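Local coordinates for protein immunoreactive 84kD antigen PG93 (Porphyromonas gingivalis, PDB 5M11) that serves as an essential bacterial-surface component of the type-IX secretion system and binds zinc and calcium ions, at the zinc ion site. Numbering follows the deposited sequence.

The zinc ion site. Residues 382, 384-385, 399-400. With ZN (zinc ion), chain B.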
loop_
_atom_site.group_PDB
_atom_site.type_symbol
_atom_site.label_atom_id
_atom_site.label_comp_id
_atom_site.label_asym_id
_atom_site.label_seq_id
_atom_site.Cartn_x
_atom_site.Cartn_y
_atom_site.Cartn_z
ATOM N N ASP A 382 7.211 28.224 -2.729
ATOM C CA ASP A 382 7.430 27.649 -4.063
ATOM C C ASP A 382 7.143 26.115 -4.044
ATOM O O ASP A 382 8.037 25.323 -3.751
ATOM C CB ASP A 382 8.842 27.988 -4.597
ATOM C CG ASP A 382 9.035 27.883 -6.107
ATOM O OD1 ASP A 382 10.143 28.218 -6.595
ATOM O OD2 ASP A 382 8.096 27.440 -6.805
ATOM N N ASP A 384 6.810 23.935 -6.460
ATOM C CA ASP A 384 7.593 23.176 -7.428
ATOM C C ASP A 384 9.075 23.166 -7.070
ATOM O O ASP A 384 9.840 22.477 -7.728
ATOM C CB ASP A 384 7.362 23.623 -8.888
ATOM C CG ASP A 384 7.213 25.110 -9.139
ATOM O OD1 ASP A 384 6.075 25.548 -9.451
ATOM O OD2 ASP A 384 8.252 25.826 -9.126
ATOM N N HIS A 385 9.461 23.847 -5.989
ATOM C CA HIS A 385 10.836 23.881 -5.510
ATOM C C HIS A 385 10.944 23.035 -4.250
ATOM O O HIS A 385 10.521 23.452 -3.167
ATOM C CB HIS A 385 11.322 25.329 -5.276
ATOM C CG HIS A 385 12.798 25.473 -5.019
ATOM N ND1 HIS A 385 13.283 26.384 -4.081
ATOM C CD2 HIS A 385 13.851 24.838 -5.593
ATOM C CE1 HIS A 385 14.601 26.259 -4.110
ATOM N NE2 HIS A 385 14.988 25.343 -5.004
ATOM N N LYS A 399 12.915 21.501 -9.489
ATOM C CA LYS A 399 12.438 22.846 -9.795
ATOM C C LYS A 399 11.627 22.833 -11.106
ATOM O O LYS A 399 12.130 22.415 -12.164
ATOM C CB LYS A 399 13.621 23.833 -9.851
ATOM C CG LYS A 399 13.264 25.312 -10.020
ATOM C CD LYS A 399 13.002 26.047 -8.713
ATOM C CE LYS A 399 12.643 27.501 -8.930
ATOM N NZ LYS A 399 11.279 27.676 -9.504
ATOM N N ASP A 400 10.353 23.282 -11.008
ATOM C CA ASP A 400 9.385 23.399 -12.104
ATOM C C ASP A 400 9.216 22.091 -12.935
ATOM O O ASP A 400 9.237 22.122 -14.171
ATOM C CB ASP A 400 9.716 24.602 -13.014
ATOM C CG ASP A 400 9.249 25.919 -12.426
ATOM O OD1 ASP A 400 10.083 26.625 -11.822
ATOM O OD2 ASP A 400 8.038 26.225 -12.534
HETATM ZN ZN ZN B . 9.427 27.515 -8.527
#
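Two carboxylates and a lysine amine close around the zinc where the loop carrying Asp382 and Asp384 faces the end of strand 394-399. Asp382 clamps the ion with both carboxylate oxygens, OD1 and OD2 each lying 2.2 Å from ZN, in the narrow 61° bite that a four-membered chelate ring imposes. Its CG is anti to the backbone N (chi1 -160°), and the ion lies beyond this carboxylate carbon, between the two oxygens. Asp384 binds from one branch, OD2 to ZN 2.1 Å, while its OD1 points away; chi1 39° tucks its CG between the backbone N and C. Lys399 arrives tip first, its chain kinked at the second and fourth torsions, so that NZ reaches ZN at 2.1 Å. Asp400 in this model stands back from the metal, OD1 to ZN 3.5 Å, though it may join the site. Its OD1 makes a salt bridge to Lys399 NZ at 2.8 Å and probably steadies the amine; if the metal-bound NZ is neutral, this would be a polar contact rather than a full ion pair.

The crowded side is where the carboxylates and the amine meet. The looser side is less clear: the donors seen form an irregular polyhedron, or further ligands such as water were not resolved at 2.90 Å. The imidazole of His385 turns away, and its nearest atom, CB, is 4.4 Å from ZN. The zinc may come from crystallisation; in this model it ties the loop to the strand end, perhaps stiffening that stretch locally.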